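Local structure of exonuclease mut-7 homolog (Aedes aegypti, 7JW2) at residues N48-I53 against I64-S69; A37-P42 against L52-T57; Y22-D27 against A77-N82; H11-D16 against W58-M63. The protein probably trims the 3' ends of AGO1-bound microRNAs as a magnesium-dependent 3'-5' exoribonuclease, of which this chain is the exonuclease domain. All blocks are in the same frame, centred on the assembly; numbering follows the deposited sequence.

Contact 1 of 4, residues N48-I53 against I64-S69; sequences NEVSLI and IDVMVS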
loop_
_atom_site.group_PDB
_atom_site.type_symbol
_atom_site.label_atom_id
_atom_site.label_comp_id
_atom_site.label_asym_id
_atom_site.label_seq_id
_atom_site.Cartn_x
_atom_site.Cartn_y
_atom_site.Cartn_z
ATOM N N ASN A 48 3.330 -23.827 -15.170
ATOM C CA ASN A 48 4.227 -23.195 -14.217
ATOM C C ASN A 48 3.435 -22.360 -13.217
ATOM O O ASN A 48 2.410 -21.761 -13.559
ATOM C CB ASN A 48 5.246 -22.328 -14.950
ATOM C CG ASN A 48 6.387 -23.141 -15.519
ATOM O OD1 ASN A 48 7.211 -23.679 -14.778
ATOM N ND2 ASN A 48 6.442 -23.234 -16.836
ATOM N N GLU A 49 3.905 -22.349 -11.967
ATOM C CA GLU A 49 3.273 -21.605 -10.885
ATOM C C GLU A 49 4.354 -20.932 -10.054
ATOM O O GLU A 49 5.361 -21.563 -9.728
ATOM C CB GLU A 49 2.430 -22.526 -9.997
ATOM C CG GLU A 49 1.094 -22.914 -10.592
ATOM C CD GLU A 49 0.207 -23.603 -9.580
ATOM O OE1 GLU A 49 -0.974 -23.214 -9.448
ATOM O OE2 GLU A 49 0.701 -24.532 -8.912
ATOM N N VAL A 50 4.148 -19.648 -9.730
ATOM C CA VAL A 50 5.113 -18.884 -8.941
ATOM C C VAL A 50 5.020 -19.267 -7.472
ATOM O O VAL A 50 3.922 -19.368 -6.905
ATOM C CB VAL A 50 4.869 -17.372 -9.101
ATOM C CG1 VAL A 50 5.973 -16.573 -8.382
ATOM C CG2 VAL A 50 4.824 -16.996 -10.561
ATOM N N SER A 51 6.182 -19.433 -6.832
ATOM C CA SER A 51 6.246 -19.581 -5.382
ATOM C C SER A 51 6.573 -18.263 -4.685
ATOM O O SER A 51 5.834 -17.839 -3.790
ATOM C CB SER A 51 7.279 -20.660 -5.007
ATOM O OG SER A 51 7.507 -20.677 -3.609
ATOM N N LEU A 52 7.663 -17.608 -5.096
ATOM C CA LEU A 52 8.141 -16.370 -4.493
ATOM C C LEU A 52 8.481 -15.373 -5.583
ATOM O O LEU A 52 8.927 -15.759 -6.663
ATOM C CB LEU A 52 9.412 -16.585 -3.649
ATOM C CG LEU A 52 9.339 -17.479 -2.411
ATOM C CD1 LEU A 52 10.726 -17.577 -1.793
ATOM C CD2 LEU A 52 8.347 -16.934 -1.400
ATOM N N ILE A 53 8.265 -14.088 -5.286
ATOM C CA ILE A 53 8.878 -12.980 -6.020
ATOM C C ILE A 53 9.665 -12.147 -5.021
ATOM O O ILE A 53 9.131 -11.761 -3.972
ATOM C CB ILE A 53 7.827 -12.131 -6.753
ATOM C CG1 ILE A 53 7.161 -12.970 -7.847
ATOM C CG2 ILE A 53 8.498 -10.899 -7.376
ATOM C CD1 ILE A 53 5.926 -12.316 -8.412
ATOM N N ILE A 64 7.722 -11.895 -1.654
ATOM C CA ILE A 64 6.275 -12.078 -1.748
ATOM C C ILE A 64 5.981 -13.569 -1.851
ATOM O O ILE A 64 6.388 -14.219 -2.825
ATOM C CB ILE A 64 5.680 -11.334 -2.953
ATOM C CG1 ILE A 64 6.079 -9.853 -2.968
ATOM C CG2 ILE A 64 4.134 -11.513 -2.976
ATOM C CD1 ILE A 64 5.835 -9.226 -4.333
ATOM N N ASP A 65 5.258 -14.105 -0.858
ATOM C CA ASP A 65 4.851 -15.512 -0.860
ATOM C C ASP A 65 3.562 -15.604 -1.662
ATOM O O ASP A 65 2.474 -15.293 -1.159
ATOM C CB ASP A 65 4.670 -16.045 0.555
ATOM C CG ASP A 65 4.416 -17.534 0.572
ATOM O OD1 ASP A 65 3.914 -18.052 -0.439
ATOM O OD2 ASP A 65 4.744 -18.172 1.586
ATOM N N VAL A 66 3.689 -15.988 -2.931
ATOM C CA VAL A 66 2.531 -15.981 -3.812
ATOM C C VAL A 66 1.571 -17.095 -3.432
ATOM O O VAL A 66 0.358 -16.977 -3.632
ATOM C CB VAL A 66 2.997 -16.088 -5.275
ATOM C CG1 VAL A 66 1.810 -16.193 -6.222
ATOM C CG2 VAL A 66 3.868 -14.862 -5.634
ATOM N N MET A 67 2.094 -18.187 -2.870
ATOM C CA MET A 67 1.245 -19.313 -2.497
ATOM C C MET A 67 0.324 -18.966 -1.336
ATOM O O MET A 67 -0.833 -19.403 -1.305
ATOM C CB MET A 67 2.117 -20.516 -2.139
ATOM C CG MET A 67 2.761 -21.167 -3.337
ATOM S SD MET A 67 3.790 -22.584 -2.875
ATOM C CE MET A 67 2.559 -23.693 -2.221
ATOM N N VAL A 68 0.809 -18.191 -0.368
ATOM C CA VAL A 68 0.081 -17.936 0.874
ATOM C C VAL A 68 -0.691 -16.615 0.836
ATOM O O VAL A 68 -1.721 -16.460 1.506
ATOM C CB VAL A 68 1.059 -17.970 2.066
ATOM C CG1 VAL A 68 0.364 -17.593 3.371
ATOM C CG2 VAL A 68 1.696 -19.357 2.191
ATOM N N SER A 69 -0.221 -15.648 0.042
ATOM C CA SER A 69 -0.698 -14.276 0.201
ATOM C C SER A 69 -2.110 -14.059 -0.341
ATOM O O SER A 69 -2.803 -13.149 0.126
ATOM C CB SER A 69 0.258 -13.317 -0.501
ATOM O OG SER A 69 1.439 -13.146 0.251
#
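Val50 and Val66 meet methyl to methyl, CG1 of Val50 lying 3.9 Å from CG2 of Val66. That Val66 methyl sits beside its own backbone N, anti to the carbonyl carbon, and Ile53 CD1 also comes to 4.3 Å from it. On the other face of the sheet Leu52 lays CD2 over Asp65 CA at 3.8 Å. The backbone does the rest. Ile53 and Ile64 form a hydrogen-bonded antiparallel pair: Ile64 N gives a short 2.7 Å bond to Ile53 O, and Ile53 N returns one of 3.1 Å to Ile64 O, in the carbonyl plane and on a lone pair. Beyond this pair, Val66 N reaches Ser51 O at 3.0 Å, tilted 30° from the carbonyl plane, just where the strand gives way to a short helical turn. Asp65 caps that turn, its OD1 taking Val68 N at 3.1 Å from above the carboxylate plane. In the next shell, Arg175 pairs with Asp65 OD2 and also binds Ser51 OG, which Trp172 O holds as well, while Trp76 covers Ile53, Ile64 and Val66. Ser51 and Leu52 both lie opposite Glu39, a classic beta bulge in strand 50-56, one arm of the 50-56/61-65 hairpin in the RNase H-like sheet of a DEDD-type exonuclease.

Contact 2 of 4, residues A37-P42 against L52-T57; sequences ASEWKP and LIQLAT. Unlike the reference sequence in segment 37-42: Ala37 (reference Asp).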
loop_
_atom_site.group_PDB
_atom_site.type_symbol
_atom_site.label_atom_id
_atom_site.label_comp_id
_atom_site.label_asym_id
_atom_site.label_seq_id
_atom_site.Cartn_x
_atom_site.Cartn_y
_atom_site.Cartn_z
ATOM N N ALA A 37 13.947 -10.950 -8.562
ATOM C CA ALA A 37 14.135 -12.353 -8.902
ATOM C C ALA A 37 12.875 -13.093 -8.476
ATOM O O ALA A 37 11.978 -12.516 -7.851
ATOM C CB ALA A 37 15.380 -12.931 -8.222
ATOM N N SER A 38 12.802 -14.381 -8.827
ATOM C CA SER A 38 11.620 -15.163 -8.489
ATOM C C SER A 38 11.995 -16.628 -8.361
ATOM O O SER A 38 13.015 -17.079 -8.893
ATOM C CB SER A 38 10.506 -14.972 -9.523
ATOM O OG SER A 38 10.877 -15.451 -10.797
ATOM N N GLU A 39 11.150 -17.357 -7.629
ATOM C CA GLU A 39 11.285 -18.798 -7.482
ATOM C C GLU A 39 9.977 -19.462 -7.881
ATOM O O GLU A 39 8.889 -18.978 -7.550
ATOM C CB GLU A 39 11.660 -19.213 -6.041
ATOM C CG GLU A 39 12.853 -18.480 -5.419
ATOM C CD GLU A 39 14.109 -18.547 -6.259
ATOM O OE1 GLU A 39 14.911 -17.583 -6.198
ATOM O OE2 GLU A 39 14.311 -19.554 -6.984
ATOM N N TRP A 40 10.096 -20.612 -8.543
ATOM C CA TRP A 40 8.959 -21.290 -9.144
ATOM C C TRP A 40 8.800 -22.682 -8.555
ATOM O O TRP A 40 9.781 -23.317 -8.159
ATOM C CB TRP A 40 9.147 -21.369 -10.661
ATOM C CG TRP A 40 9.122 -20.006 -11.285
ATOM C CD1 TRP A 40 10.109 -19.066 -11.242
ATOM C CD2 TRP A 40 8.040 -19.423 -12.012
ATOM N NE1 TRP A 40 9.710 -17.931 -11.913
ATOM C CE2 TRP A 40 8.440 -18.126 -12.387
ATOM C CE3 TRP A 40 6.771 -19.876 -12.388
ATOM C CZ2 TRP A 40 7.622 -17.280 -13.123
ATOM C CZ3 TRP A 40 5.958 -19.036 -13.111
ATOM C CH2 TRP A 40 6.388 -17.748 -13.473
ATOM N N LYS A 41 7.555 -23.133 -8.485
ATOM C CA LYS A 41 7.299 -24.505 -8.073
ATOM C C LYS A 41 7.960 -25.471 -9.053
ATOM O O LYS A 41 7.925 -25.240 -10.266
ATOM C CB LYS A 41 5.800 -24.770 -8.037
ATOM C CG LYS A 41 4.995 -23.922 -7.086
ATOM C CD LYS A 41 3.565 -24.446 -7.083
ATOM C CE LYS A 41 2.647 -23.627 -6.207
ATOM N NZ LYS A 41 1.329 -24.324 -6.069
ATOM N N PRO A 42 8.571 -26.557 -8.576
ATOM C CA PRO A 42 9.016 -27.606 -9.503
ATOM C C PRO A 42 7.846 -28.075 -10.356
ATOM O O PRO A 42 6.707 -28.132 -9.898
ATOM C CB PRO A 42 9.526 -28.714 -8.576
ATOM C CG PRO A 42 9.905 -28.020 -7.316
ATOM C CD PRO A 42 8.972 -26.831 -7.185
ATOM N N LEU A 52 7.663 -17.608 -5.096
ATOM C CA LEU A 52 8.141 -16.370 -4.493
ATOM C C LEU A 52 8.481 -15.373 -5.583
ATOM O O LEU A 52 8.927 -15.759 -6.663
ATOM C CB LEU A 52 9.412 -16.585 -3.649
ATOM C CG LEU A 52 9.339 -17.479 -2.411
ATOM C CD1 LEU A 52 10.726 -17.577 -1.793
ATOM C CD2 LEU A 52 8.347 -16.934 -1.400
ATOM N N ILE A 53 8.265 -14.088 -5.286
ATOM C CA ILE A 53 8.878 -12.980 -6.020
ATOM C C ILE A 53 9.665 -12.147 -5.021
ATOM O O ILE A 53 9.131 -11.761 -3.972
ATOM C CB ILE A 53 7.827 -12.131 -6.753
ATOM C CG1 ILE A 53 7.161 -12.970 -7.847
ATOM C CG2 ILE A 53 8.498 -10.899 -7.376
ATOM C CD1 ILE A 53 5.926 -12.316 -8.412
ATOM N N GLN A 54 10.939 -11.896 -5.319
ATOM C CA GLN A 54 11.829 -11.208 -4.390
ATOM C C GLN A 54 12.196 -9.833 -4.943
ATOM O O GLN A 54 12.624 -9.723 -6.095
ATOM C CB GLN A 54 13.106 -12.010 -4.105
ATOM C CG GLN A 54 12.915 -13.460 -3.631
ATOM C CD GLN A 54 12.998 -14.463 -4.769
ATOM O OE1 GLN A 54 11.969 -14.919 -5.272
ATOM N NE2 GLN A 54 14.218 -14.821 -5.166
ATOM N N LEU A 55 12.018 -8.805 -4.115
ATOM C CA LEU A 55 12.315 -7.421 -4.480
ATOM C C LEU A 55 13.273 -6.842 -3.455
ATOM O O LEU A 55 12.937 -6.772 -2.268
ATOM C CB LEU A 55 11.036 -6.584 -4.547
ATOM C CG LEU A 55 9.917 -7.206 -5.383
ATOM C CD1 LEU A 55 8.612 -6.420 -5.299
ATOM C CD2 LEU A 55 10.346 -7.380 -6.833
ATOM N N ALA A 56 14.444 -6.397 -3.915
ATOM C CA ALA A 56 15.507 -5.930 -3.032
ATOM C C ALA A 56 15.823 -4.457 -3.264
ATOM O O ALA A 56 15.935 -4.012 -4.407
ATOM C CB ALA A 56 16.787 -6.748 -3.243
ATOM N N THR A 57 16.005 -3.732 -2.172
ATOM C CA THR A 57 16.627 -2.408 -2.173
ATOM C C THR A 57 17.955 -2.518 -1.440
ATOM O O THR A 57 18.294 -3.563 -0.887
ATOM C CB THR A 57 15.736 -1.373 -1.485
ATOM O OG1 THR A 57 15.848 -1.532 -0.067
ATOM C CG2 THR A 57 14.283 -1.549 -1.873
#
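Gln54 reaches across to Glu39 with its amide: NE2 donates to Glu39 OE1 at 3.0 Å, with an angle of 140° at the hydrogen. The oxygen is met on its anti side, close to the carboxylate plane, and the two chains, each bent at chi2, cross at about a right angle. The same NE2 also binds Ala185 O, so it has two acceptors, one on strand 33-40 and one on helix 179-205. The amide oxygen OE1 of Gln54 is turned toward the 37-42 backbone, 3.2 Å from Ser38 CA. The main chain beside them is paired twice over. Gln54 N gives a nearly straight 2.8 Å bond to Ala37 O, and Ala37 N answers to Gln54 O; Glu39 N then bonds Leu52 O at 2.9 Å and Leu52 N bonds Glu39 O. Between these pairs, Ser38 faces Ile53 without hydrogen bonds. Its OG accepts from Trp40 NE1 at 3.0 Å, and Asp99 binds both OG and NE1. Ala37 stands where the reference sequence has Asp, and the Asp-x-Glu spacing fits the first motif of DEDD exonucleases. The chemistry is consistent with Gln54 acting as a second-shell residue that fixes the Glu39 carboxylate, which in DEDD relatives belongs to the metal site.

Contact 3 of 4, residues Y22-D27 against A77-N82; sequences YAMLSD and AALAKN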
loop_
_atom_site.group_PDB
_atom_site.type_symbol
_atom_site.label_atom_id
_atom_site.label_comp_id
_atom_site.label_asym_id
_atom_site.label_seq_id
_atom_site.Cartn_x
_atom_site.Cartn_y
_atom_site.Cartn_z
ATOM N N TYR A 22 1.138 -4.060 1.219
ATOM C CA TYR A 22 1.029 -2.608 1.072
ATOM C C TYR A 22 2.131 -1.885 1.835
ATOM O O TYR A 22 2.556 -0.806 1.412
ATOM C CB TYR A 22 -0.371 -2.136 1.493
ATOM C CG TYR A 22 -1.355 -2.456 0.395
ATOM C CD1 TYR A 22 -1.304 -1.777 -0.812
ATOM C CD2 TYR A 22 -2.293 -3.459 0.535
ATOM C CE1 TYR A 22 -2.174 -2.073 -1.847
ATOM C CE2 TYR A 22 -3.177 -3.761 -0.495
ATOM C CZ TYR A 22 -3.104 -3.072 -1.682
ATOM O OH TYR A 22 -3.971 -3.372 -2.710
ATOM N N ALA A 23 2.628 -2.454 2.938
ATOM C CA ALA A 23 3.790 -1.861 3.594
ATOM C C ALA A 23 5.015 -1.934 2.687
ATOM O O ALA A 23 5.793 -0.969 2.585
ATOM C CB ALA A 23 4.065 -2.564 4.926
ATOM N N MET A 24 5.185 -3.062 1.997
ATOM C CA MET A 24 6.242 -3.179 0.992
ATOM C C MET A 24 6.071 -2.136 -0.109
ATOM O O MET A 24 7.033 -1.454 -0.492
ATOM C CB MET A 24 6.233 -4.593 0.401
ATOM C CG MET A 24 7.129 -4.733 -0.825
ATOM S SD MET A 24 6.801 -6.293 -1.685
ATOM C CE MET A 24 5.281 -5.847 -2.558
ATOM N N LEU A 25 4.856 -2.012 -0.651
ATOM C CA LEU A 25 4.612 -1.059 -1.731
ATOM C C LEU A 25 4.929 0.359 -1.282
ATOM O O LEU A 25 5.464 1.160 -2.053
ATOM C CB LEU A 25 3.162 -1.153 -2.211
ATOM C CG LEU A 25 2.886 -0.510 -3.576
ATOM C CD1 LEU A 25 3.737 -1.215 -4.639
ATOM C CD2 LEU A 25 1.413 -0.611 -3.945
ATOM N N SER A 26 4.618 0.684 -0.029
ATOM C CA SER A 26 4.916 2.011 0.498
ATOM C C SER A 26 6.403 2.332 0.396
ATOM O O SER A 26 6.780 3.453 0.027
ATOM C CB SER A 26 4.451 2.099 1.951
ATOM O OG SER A 26 4.863 3.318 2.539
ATOM N N ASP A 27 7.261 1.363 0.721
ATOM C CA ASP A 27 8.704 1.557 0.596
ATOM C C ASP A 27 9.118 1.608 -0.869
ATOM O O ASP A 27 9.792 2.553 -1.306
ATOM C CB ASP A 27 9.427 0.427 1.339
ATOM C CG ASP A 27 10.942 0.473 1.181
ATOM O OD1 ASP A 27 11.492 1.525 0.789
ATOM O OD2 ASP A 27 11.594 -0.555 1.466
ATOM N N ALA A 77 -1.835 -5.382 -10.104
ATOM C CA ALA A 77 -1.808 -4.194 -10.941
ATOM C C ALA A 77 -1.131 -3.036 -10.221
ATOM O O ALA A 77 -0.442 -2.223 -10.853
ATOM C CB ALA A 77 -3.235 -3.828 -11.352
ATOM N N ALA A 78 -1.293 -2.955 -8.901
ATOM C CA ALA A 78 -0.662 -1.875 -8.151
ATOM C C ALA A 78 0.851 -2.049 -8.108
ATOM O O ALA A 78 1.596 -1.065 -8.189
ATOM C CB ALA A 78 -1.230 -1.803 -6.736
ATOM N N LEU A 79 1.326 -3.285 -7.996
ATOM C CA LEU A 79 2.764 -3.529 -8.024
ATOM C C LEU A 79 3.340 -3.233 -9.402
ATOM O O LEU A 79 4.412 -2.619 -9.524
ATOM C CB LEU A 79 3.053 -4.977 -7.618
ATOM C CG LEU A 79 4.531 -5.377 -7.588
ATOM C CD1 LEU A 79 5.285 -4.512 -6.587
ATOM C CD2 LEU A 79 4.663 -6.851 -7.249
ATOM N N ALA A 80 2.651 -3.656 -10.458
ATOM C CA ALA A 80 3.136 -3.357 -11.798
ATOM C C ALA A 80 3.177 -1.853 -12.044
ATOM O O ALA A 80 4.171 -1.322 -12.556
ATOM C CB ALA A 80 2.278 -4.065 -12.847
ATOM N N LYS A 81 2.135 -1.135 -11.633
ATOM C CA LYS A 81 2.080 0.285 -11.953
ATOM C C LYS A 81 3.095 1.091 -11.152
ATOM O O LYS A 81 3.697 2.037 -11.680
ATOM C CB LYS A 81 0.676 0.813 -11.699
ATOM C CG LYS A 81 0.598 2.324 -11.698
ATOM C CD LYS A 81 -0.831 2.746 -11.602
ATOM C CE LYS A 81 -0.985 4.224 -11.845
ATOM N NZ LYS A 81 -2.322 4.592 -11.332
ATOM N N ASN A 82 3.276 0.771 -9.874
ATOM C CA ASN A 82 4.034 1.643 -8.990
ATOM C C ASN A 82 5.490 1.231 -8.839
ATOM O O ASN A 82 6.262 1.968 -8.202
ATOM C CB ASN A 82 3.351 1.727 -7.629
ATOM C CG ASN A 82 2.062 2.505 -7.699
ATOM O OD1 ASN A 82 2.080 3.727 -7.851
ATOM N ND2 ASN A 82 0.932 1.808 -7.620
#
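Leu25 touches the neighbouring helix with both methyls. CD2 packs on Ala78 CB at 4.0 Å, while CD1 comes to 4.1 Å from Leu79 CD1 and 4.2 Å from Asn82 CB. The two leucines share a rotamer: in each, CG is anti to the backbone N (chi1 -163° in Leu25, -179° in Leu79), and the second torsion matches as well. Their side chains slant across one another rather than lying parallel. Met24 joins from one side. Its chain is extended through CG and SD and bends only at chi3, which turns CE to within 4.2 Å of Leu79 CD1. The segments 22-27 and 77-82 run nearly parallel, 8° apart, with axes 10.9 Å from each other at closest, and both helices lie on one face of the central mixed sheet of this RNase H-like domain. Met24 and Leu79 reach down to it, both touching Ile64 and Leu55, and Met24 also touching Tyr62. Apolar contacts alone join the two segments, with no hydrogen bond between them. Asn82 turns its amide back to its own helix, ND2 bonding Ala78 O at 3.0 Å, so that this carbonyl, which also takes Asn82 N, is gripped by two donors. OD1 of Asn82 bonds Lys18 NZ of the second subunit. The same dimer partner places its Tyr22 against Leu25, and Ser26 OG donates to Asp19 O of that subunit.

Contact 4 of 4, residues H11-D16 against W58-M63; sequences HVHLVD and WDDVYM
Asp60 OD2 is held between two histidines. His13 NE2 donates to it at 2.8 Å, almost straight, and His11 ND1 at 3.0 Å, the two arriving from opposite faces of the carboxylate; each ring has the oxygen essentially in its own plane. A double grip of this kind would tend to keep the aspartate ionised. Outside this grip the contact loosens: Asp59 is exposed and His11 only partly covered. Moving inward, the strand 12-15 runs parallel to 61-65 and forms the outermost strand of the mixed sheet on this side. Val61 N, His13 N, Met63 N and Val15 N supply a ladder of four bonds; Met63 N reaches His13 O at 2.8 Å, nearly along the C=O axis. Packing is tighter here. Met63 loses the most surface of all these residues, and its CE, turned by the bend at chi3, sits 3.6 Å from Val12 CG1. On the other face His13 and Tyr62 lie side by side, an offset pair with ring centres 4.8 Å apart and little overlap, and His13 CD2 sits over one face of the tyrosine. Val15 CG2 meets the Tyr62 edge at CD2, 4.1 Å away, while Asp27 on helix 18-28 holds the Tyr62 OH.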
loop_
_atom_site.group_PDB
_atom_site.type_symbol
_atom_site.label_atom_id
_atom_site.label_comp_id
_atom_site.label_asym_id
_atom_site.label_seq_id
_atom_site.Cartn_x
_atom_site.Cartn_y
_atom_site.Cartn_z
ATOM N N HIS A 11 15.741 -6.840 8.337
ATOM C CA HIS A 11 15.495 -6.134 7.086
ATOM C C HIS A 11 15.202 -7.094 5.940
ATOM O O HIS A 11 15.256 -6.695 4.772
ATOM C CB HIS A 11 16.678 -5.222 6.755
ATOM C CG HIS A 11 16.774 -4.032 7.656
ATOM N ND1 HIS A 11 15.977 -2.919 7.502
ATOM C CD2 HIS A 11 17.546 -3.793 8.743
ATOM C CE1 HIS A 11 16.265 -2.038 8.443
ATOM N NE2 HIS A 11 17.212 -2.547 9.212
ATOM N N VAL A 12 14.903 -8.353 6.258
ATOM C CA VAL A 12 14.449 -9.352 5.298
ATOM C C VAL A 12 13.012 -9.694 5.664
ATOM O O VAL A 12 12.750 -10.160 6.781
ATOM C CB VAL A 12 15.339 -10.601 5.320
ATOM C CG1 VAL A 12 14.826 -11.639 4.351
ATOM C CG2 VAL A 12 16.785 -10.212 5.009
ATOM N N HIS A 13 12.080 -9.471 4.734
ATOM C CA HIS A 13 10.652 -9.476 5.039
ATOM C C HIS A 13 9.931 -10.526 4.210
ATOM O O HIS A 13 9.965 -10.479 2.978
ATOM C CB HIS A 13 10.042 -8.100 4.771
ATOM C CG HIS A 13 10.846 -6.972 5.330
ATOM N ND1 HIS A 13 10.772 -6.586 6.652
ATOM C CD2 HIS A 13 11.758 -6.157 4.750
ATOM C CE1 HIS A 13 11.597 -5.574 6.859
ATOM N NE2 HIS A 13 12.204 -5.292 5.719
ATOM N N LEU A 14 9.261 -11.460 4.882
ATOM C CA LEU A 14 8.378 -12.392 4.201
ATOM C C LEU A 14 7.013 -11.726 4.094
ATOM O O LEU A 14 6.374 -11.433 5.111
ATOM C CB LEU A 14 8.288 -13.734 4.936
ATOM C CG LEU A 14 7.446 -14.822 4.249
ATOM C CD1 LEU A 14 8.004 -15.204 2.887
ATOM C CD2 LEU A 14 7.299 -16.072 5.131
ATOM N N VAL A 15 6.579 -11.470 2.867
ATOM C CA VAL A 15 5.326 -10.772 2.611
ATOM C C VAL A 15 4.266 -11.838 2.360
ATOM O O VAL A 15 4.224 -12.455 1.290
ATOM C CB VAL A 15 5.466 -9.798 1.438
ATOM C CG1 VAL A 15 4.105 -9.221 1.051
ATOM C CG2 VAL A 15 6.431 -8.684 1.815
ATOM N N ASP A 16 3.403 -12.081 3.359
ATOM C CA ASP A 16 2.465 -13.198 3.289
ATOM C C ASP A 16 1.057 -12.772 3.674
ATOM O O ASP A 16 0.223 -13.615 4.030
ATOM C CB ASP A 16 2.935 -14.374 4.161
ATOM C CG ASP A 16 3.126 -14.000 5.617
ATOM O OD1 ASP A 16 2.864 -12.841 5.995
ATOM O OD2 ASP A 16 3.557 -14.878 6.404
ATOM N N TRP A 58 18.713 -1.417 -1.407
ATOM C CA TRP A 58 19.965 -1.467 -0.664
ATOM C C TRP A 58 19.751 -1.705 0.824
ATOM O O TRP A 58 20.694 -2.104 1.519
ATOM C CB TRP A 58 20.752 -0.171 -0.860
ATOM C CG TRP A 58 21.481 -0.111 -2.151
ATOM C CD1 TRP A 58 21.254 0.751 -3.174
ATOM C CD2 TRP A 58 22.559 -0.956 -2.567
ATOM N NE1 TRP A 58 22.134 0.512 -4.198
ATOM C CE2 TRP A 58 22.938 -0.542 -3.858
ATOM C CE3 TRP A 58 23.242 -2.020 -1.972
ATOM C CZ2 TRP A 58 23.962 -1.149 -4.565
ATOM C CZ3 TRP A 58 24.269 -2.619 -2.673
ATOM C CH2 TRP A 58 24.616 -2.184 -3.957
ATOM N N ASP A 59 18.532 -1.480 1.330
ATOM C CA ASP A 59 18.268 -1.526 2.761
ATOM C C ASP A 59 17.358 -2.659 3.203
ATOM O O ASP A 59 17.340 -2.970 4.394
ATOM C CB ASP A 59 17.643 -0.201 3.225
ATOM C CG ASP A 59 18.563 0.973 3.018
ATOM O OD1 ASP A 59 19.734 0.866 3.419
ATOM O OD2 ASP A 59 18.115 1.995 2.459
ATOM N N ASP A 60 16.592 -3.261 2.292
ATOM C CA ASP A 60 15.587 -4.250 2.658
ATOM C C ASP A 60 15.408 -5.229 1.510
ATOM O O ASP A 60 15.542 -4.867 0.340
ATOM C CB ASP A 60 14.217 -3.610 2.972
ATOM C CG ASP A 60 14.243 -2.712 4.203
ATOM O OD1 ASP A 60 14.509 -1.494 4.062
ATOM O OD2 ASP A 60 13.976 -3.229 5.308
ATOM N N VAL A 61 15.050 -6.466 1.847
ATOM C CA VAL A 61 14.627 -7.437 0.849
ATOM C C VAL A 61 13.235 -7.920 1.214
ATOM O O VAL A 61 12.986 -8.290 2.368
ATOM C CB VAL A 61 15.597 -8.625 0.741
ATOM C CG1 VAL A 61 15.131 -9.556 -0.361
ATOM C CG2 VAL A 61 17.008 -8.127 0.447
ATOM N N TYR A 62 12.331 -7.890 0.239
ATOM C CA TYR A 62 10.967 -8.374 0.396
ATOM C C TYR A 62 10.776 -9.642 -0.418
ATOM O O TYR A 62 11.178 -9.712 -1.580
ATOM C CB TYR A 62 9.970 -7.310 -0.063
ATOM C CG TYR A 62 10.084 -6.008 0.687
ATOM C CD1 TYR A 62 10.889 -4.974 0.215
ATOM C CD2 TYR A 62 9.392 -5.801 1.869
ATOM C CE1 TYR A 62 10.987 -3.777 0.899
ATOM C CE2 TYR A 62 9.492 -4.610 2.557
ATOM C CZ TYR A 62 10.296 -3.608 2.068
ATOM O OH TYR A 62 10.399 -2.416 2.751
ATOM N N MET A 63 10.138 -10.639 0.177
ATOM C CA MET A 63 9.873 -11.893 -0.519
ATOM C C MET A 63 8.372 -12.114 -0.508
ATOM O O MET A 63 7.811 -12.447 0.544
ATOM C CB MET A 63 10.615 -13.047 0.146
ATOM C CG MET A 63 12.111 -12.809 0.100
ATOM S SD MET A 63 13.069 -14.145 0.816
ATOM C CE MET A 63 12.707 -13.945 2.538
#

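How the contacts relate
From the N terminus, residues 11-16 open contact 4, 22-27 open contact 3 and 37-42 open contact 2, before 48-53 open contact 1. The first to close is contact 2, at 52-57, on the strand that contact 1 also uses; Leu52 and Ile53 serve both. Contact 4 closes at 58-63, contact 1 at 64-69 and contact 3 last, at 77-82. Contact 2 therefore lies within both 3 and 4, contact 1 within 3, while 4 crosses both 1 and 3. Contacts 4, 1 and 2 join four neighbouring strands in the order 12-15, 61-65, 50-56, 33-40. Contact 3 pairs two helices over that sheet, meeting it through Leu55, Tyr62 and Ile64.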